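PDB 3NO3: glycerophosphodiester phosphodiesterase from Parabacteroides distasonis, which belongs to the glycerophosphodiester phosphodiesterase family, enzymes built on a TIM-barrel fold, and carries a bound magnesium ion. Local coordinates for residues 56-60 / 61-65; 135-139 / 140-144. One frame throughout, in Å; residues are numbered along the deposited sequence.

Interaction 1: 56-60 / 61-65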
loop_
_atom_site.group_PDB
_atom_site.type_symbol
_atom_site.label_atom_id
_atom_site.label_comp_id
_atom_site.label_asym_id
_atom_site.label_seq_id
_atom_site.Cartn_x
_atom_site.Cartn_y
_atom_site.Cartn_z
ATOM N N ASN A 56 -4.380 10.708 -9.991
ATOM C CA ASN A 56 -3.860 12.056 -9.775
ATOM C C ASN A 56 -4.931 13.135 -9.952
ATOM O O ASN A 56 -4.769 14.203 -9.416
ATOM C CB ASN A 56 -2.681 12.333 -10.713
ATOM C CG ASN A 56 -1.447 11.495 -10.381
ATOM O OD1 ASN A 56 -1.082 11.319 -9.225
ATOM N ND2 ASN A 56 -0.793 10.983 -11.413
ATOM N N ASP A 57 -6.031 12.826 -10.656
ATOM C CA ASP A 57 -7.120 13.762 -10.932
ATOM C C ASP A 57 -8.428 13.130 -10.460
ATOM O O ASP A 57 -8.636 11.952 -10.695
ATOM C CB ASP A 57 -7.216 14.018 -12.429
ATOM C CG ASP A 57 -5.915 14.535 -13.010
ATOM O OD1 ASP A 57 -5.703 15.752 -12.908
ATOM O OD2 ASP A 57 -5.085 13.729 -13.507
ATOM N N ILE A 58 -9.270 13.931 -9.822
ATOM C CA ILE A 58 -10.574 13.494 -9.330
ATOM C C ILE A 58 -11.600 14.463 -9.898
ATOM O O ILE A 58 -11.566 15.653 -9.605
ATOM C CB ILE A 58 -10.628 13.394 -7.757
ATOM C CG1 ILE A 58 -12.060 12.962 -7.294
ATOM C CG2 ILE A 58 -10.126 14.683 -7.079
ATOM C CD1 ILE A 58 -12.231 12.799 -5.788
ATOM N N GLN A 59 -12.494 13.963 -10.755
ATOM C CA GLN A 59 -13.591 14.757 -11.306
ATOM C C GLN A 59 -13.073 16.076 -11.964
ATOM O O GLN A 59 -13.629 17.148 -11.764
ATOM C CB GLN A 59 -14.670 14.982 -10.239
ATOM C CG GLN A 59 -15.354 13.626 -9.879
ATOM C CD GLN A 59 -16.026 13.624 -8.526
ATOM O OE1 GLN A 59 -16.770 14.565 -8.196
ATOM N NE2 GLN A 59 -15.828 12.539 -7.756
ATOM N N GLY A 60 -11.989 15.964 -12.720
ATOM C CA GLY A 60 -11.371 17.095 -13.405
ATOM C C GLY A 60 -10.454 17.960 -12.558
ATOM O O GLY A 60 -9.909 18.938 -13.095
ATOM N N LYS A 61 -10.256 17.632 -11.279
ATOM C CA LYS A 61 -9.385 18.403 -10.371
ATOM C C LYS A 61 -8.077 17.667 -10.135
ATOM O O LYS A 61 -8.101 16.521 -9.706
ATOM C CB LYS A 61 -10.100 18.659 -9.060
ATOM C CG LYS A 61 -11.432 19.445 -9.283
ATOM C CD LYS A 61 -11.623 20.589 -8.336
ATOM C CE LYS A 61 -13.046 21.240 -8.477
ATOM N NZ LYS A 61 -13.532 21.899 -7.178
ATOM N N HIS A 62 -6.939 18.331 -10.376
ATOM C CA HIS A 62 -5.629 17.735 -10.159
ATOM C C HIS A 62 -5.271 17.937 -8.723
ATOM O O HIS A 62 -5.023 19.114 -8.302
ATOM C CB HIS A 62 -4.588 18.377 -11.091
ATOM C CG HIS A 62 -3.197 17.899 -10.852
ATOM N ND1 HIS A 62 -2.248 18.705 -10.274
ATOM C CD2 HIS A 62 -2.596 16.713 -11.109
ATOM C CE1 HIS A 62 -1.111 18.028 -10.166
ATOM N NE2 HIS A 62 -1.297 16.811 -10.650
ATOM N N ILE A 63 -5.187 16.829 -7.976
ATOM C CA ILE A 63 -5.236 16.876 -6.494
ATOM C C ILE A 63 -4.062 17.668 -5.921
ATOM O O ILE A 63 -4.248 18.520 -5.085
ATOM C CB ILE A 63 -5.279 15.441 -5.871
ATOM C CG1 ILE A 63 -6.641 14.772 -6.183
ATOM C CG2 ILE A 63 -5.044 15.481 -4.345
ATOM C CD1 ILE A 63 -6.657 13.282 -5.856
ATOM N N GLN A 64 -2.865 17.418 -6.444
ATOM C CA GLN A 64 -1.646 18.010 -5.915
ATOM C C GLN A 64 -1.441 19.516 -6.159
ATOM O O GLN A 64 -0.580 20.126 -5.507
ATOM C CB GLN A 64 -0.427 17.186 -6.353
ATOM C CG GLN A 64 -0.375 15.754 -5.755
ATOM C CD GLN A 64 0.748 14.934 -6.350
ATOM O OE1 GLN A 64 1.722 15.491 -6.908
ATOM N NE2 GLN A 64 0.635 13.616 -6.237
ATOM N N SER A 65 -2.211 20.090 -7.091
ATOM C CA SER A 65 -2.191 21.520 -7.354
ATOM C C SER A 65 -3.441 22.212 -6.873
ATOM O O SER A 65 -3.510 23.433 -7.003
ATOM C CB SER A 65 -1.867 21.827 -8.834
ATOM O OG SER A 65 -2.819 21.292 -9.738
HETATM O O HOH W 1 -2.359 14.765 -8.109
#
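N56 and I63 are joined by a backbone bond at the open end of a beta hairpin with a two-residue loop, strands 57-58 and 61-62, whose type I' turn runs from I58 to K61. The carbonyl oxygen N56 O takes the N-H of I63 directly, at 3.0 Å from I63 N and in a nearly straight line, and reaches Q64 N, the next amide of the 3-10 segment 63-65, through a water that donates to N56 O and accepts from Q64 N. The side-chain amides of N56 and Q64 come near each other with their planes 75° apart, but Q64 NE2 spends its hydrogen bonds on S106 and H43.

D57 sits opposite H62 in a non-hydrogen-bonded antiparallel pair. Its CG lies beside the backbone N (chi1 -57°), which swings OD1 to the edge of the imidazole, 3.4 Å from H62 CB and close to the ring plane. The CA of D57 also makes a CH...O contact with K61 O.

I58 pairs with K61 through both backbone bonds: I58 N to K61 O is 2.8 Å, while K61 N reaches I58 O from above the carbonyl plane. I58 and K61 point to the same face, where I58 CG2 meets I63 CG1 at 3.6 Å and L71 of helix 68-71 touches both isoleucines. Q59 and G60 make the turn, both with positive phi, as type I' requires. Beyond it K61 sends NZ off to E70 O, while at the root of that side chain K61 CB lies 3.4 Å from I58 O.

Interaction 2: 135-139 / 140-144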
loop_
_atom_site.group_PDB
_atom_site.type_symbol
_atom_site.label_atom_id
_atom_site.label_comp_id
_atom_site.label_asym_id
_atom_site.label_seq_id
_atom_site.Cartn_x
_atom_site.Cartn_y
_atom_site.Cartn_z
ATOM N N TYR A 135 5.306 1.603 4.548
ATOM C CA TYR A 135 5.270 2.542 3.437
ATOM C C TYR A 135 5.703 1.873 2.131
ATOM O O TYR A 135 6.631 1.007 2.107
ATOM C CB TYR A 135 6.214 3.732 3.724
ATOM C CG TYR A 135 5.848 4.512 4.956
ATOM C CD1 TYR A 135 4.715 5.335 4.968
ATOM C CD2 TYR A 135 6.618 4.439 6.105
ATOM C CE1 TYR A 135 4.352 6.068 6.098
ATOM C CE2 TYR A 135 6.244 5.161 7.289
ATOM C CZ TYR A 135 5.092 5.971 7.266
ATOM O OH TYR A 135 4.742 6.731 8.389
ATOM N N ILE A 136 5.040 2.271 1.054
ATOM C CA ILE A 136 5.392 1.853 -0.300
ATOM C C ILE A 136 5.318 3.065 -1.222
ATOM O O ILE A 136 4.501 3.948 -0.985
ATOM C CB ILE A 136 4.500 0.691 -0.798
ATOM C CG1 ILE A 136 3.020 1.096 -0.969
ATOM C CG2 ILE A 136 4.571 -0.538 0.192
ATOM C CD1 ILE A 136 2.077 -0.048 -1.553
ATOM N N SER A 137 6.125 3.130 -2.281
ATOM C CA SER A 137 6.006 4.237 -3.250
ATOM C C SER A 137 6.697 3.876 -4.558
ATOM O O SER A 137 7.708 3.179 -4.548
ATOM C CB SER A 137 6.628 5.541 -2.699
ATOM O OG SER A 137 6.397 6.652 -3.530
ATOM N N PHE A 138 6.168 4.356 -5.673
ATOM C CA PHE A 138 6.932 4.370 -6.919
ATOM C C PHE A 138 8.067 5.358 -6.937
ATOM O O PHE A 138 8.939 5.243 -7.805
ATOM C CB PHE A 138 6.023 4.720 -8.121
ATOM C CG PHE A 138 5.084 3.585 -8.506
ATOM C CD1 PHE A 138 5.501 2.596 -9.383
ATOM C CD2 PHE A 138 3.809 3.506 -7.984
ATOM C CE1 PHE A 138 4.646 1.534 -9.719
ATOM C CE2 PHE A 138 2.945 2.468 -8.345
ATOM C CZ PHE A 138 3.374 1.492 -9.202
ATOM N N ASN A 139 8.015 6.374 -6.066
ATOM C CA ASN A 139 8.962 7.464 -6.105
ATOM C C ASN A 139 10.145 7.226 -5.208
ATOM O O ASN A 139 9.987 7.077 -3.979
ATOM C CB ASN A 139 8.279 8.782 -5.675
ATOM C CG ASN A 139 9.165 9.978 -5.929
ATOM O OD1 ASN A 139 9.979 10.363 -5.072
ATOM N ND2 ASN A 139 9.065 10.543 -7.143
HETATM N N MSE A 140 11.329 7.286 -5.777
HETATM C CA MSE A 140 12.541 6.989 -5.020
HETATM C C MSE A 140 12.874 8.048 -3.985
HETATM O O MSE A 140 13.338 7.706 -2.908
HETATM C CB MSE A 140 13.726 6.825 -5.975
HETATM C CG MSE A 140 15.058 6.480 -5.298
HETATM SE SE MSE A 140 15.008 4.953 -4.077
HETATM C CE MSE A 140 14.994 3.595 -5.443
ATOM N N ASP A 141 12.601 9.315 -4.297
ATOM C CA ASP A 141 12.835 10.412 -3.316
ATOM C C ASP A 141 11.926 10.275 -2.094
ATOM O O ASP A 141 12.398 10.460 -0.956
ATOM C CB ASP A 141 12.723 11.789 -3.997
ATOM C CG ASP A 141 13.696 11.935 -5.173
ATOM O OD1 ASP A 141 14.905 11.933 -4.893
ATOM O OD2 ASP A 141 13.262 12.012 -6.334
ATOM N N ALA A 142 10.666 9.866 -2.304
ATOM C CA ALA A 142 9.759 9.589 -1.196
ATOM C C ALA A 142 10.269 8.430 -0.321
ATOM O O ALA A 142 10.306 8.558 0.872
ATOM C CB ALA A 142 8.334 9.261 -1.705
ATOM N N CYS A 143 10.606 7.311 -0.952
ATOM C CA CYS A 143 11.131 6.119 -0.255
ATOM C C CYS A 143 12.371 6.459 0.574
ATOM O O CYS A 143 12.454 6.083 1.712
ATOM C CB CYS A 143 11.494 5.033 -1.254
ATOM S SG CYS A 143 10.074 4.281 -2.143
ATOM N N LYS A 144 13.313 7.193 -0.007
ATOM C CA LYS A 144 14.547 7.529 0.719
ATOM C C LYS A 144 14.267 8.379 1.966
ATOM O O LYS A 144 14.876 8.164 3.042
ATOM C CB LYS A 144 15.546 8.241 -0.216
ATOM C CG LYS A 144 16.293 7.323 -1.220
ATOM C CD LYS A 144 17.156 8.199 -2.177
ATOM C CE LYS A 144 18.165 7.415 -2.928
ATOM N NZ LYS A 144 18.857 8.340 -3.887
HETATM O O HOH W 2 10.995 12.768 -7.466
#
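N139 OD1 receives the N-H of A142 at 2.9 Å from A142 N, lying in the plane of the side-chain carbonyl and on one of its lone pairs, so this asparagine is the N-cap of helix 140-149. Its CG stands opposite the backbone N (chi1 -170°), which carries the amide forward over the first turn of the helix. There OD1 also comes 3.3 Å from CB of D141. The backbone carbonyl of the same residue starts the helical pattern: C143 N donates to N139 O at 3.1 Å, nearly straight and in the carbonyl plane.

Where the end of the strand meets the first helical turn, S137 is touched at two points. C143 SG lies 3.7 Å from S137 CB and also approaches S137 O, while the methyl CB of A142 comes 3.7 Å from S137 OG.

What sets N139 in place comes next. S137 OG accepts the N-H of N139, 3.0 Å from N139 N, an ST turn that bends the chain between the strand and the cap; the same oxygen is hydrogen-bonded to L104 O of the neighbouring strand 99-104. The other end of the N139 amide is gripped too. ND2 donates to a water, and that water donates to D141 OD2 over 2.6 Å; ND2 is also hydrogen-bonded to S106 OG. With both ends of the amide engaged, its rotation is well defined.

F138 points away from the helix, and its side chain touches E103, one of the magnesium ligands, and lies about 6 Å from the ion. Strand 133-137, the short loop ending in the N-cap N139 and helix 140-149 together make the beta-to-alpha step of a beta-alpha-beta unit, the repeating connection of a TIM barrel.

Following the chain from the N terminus, strand 37-44 supplies the magnesium ligands E39 and D41, then pairs antiparallel with strand 50-52; interaction 1 follows, closing the small hairpin outside the main sheet. After strand 99-104, which carries E103, and helix 110-126, interaction 2 turns the next barrel strand into helix 140-149. The two contacts are in series, neither nested nor crossing, with centres 21 Å apart and nearest atoms about 9 Å apart. The loop after strand 99-104 connects them: its residue S106 is a partner shared by both, linking the hairpin extension to the barrel turn.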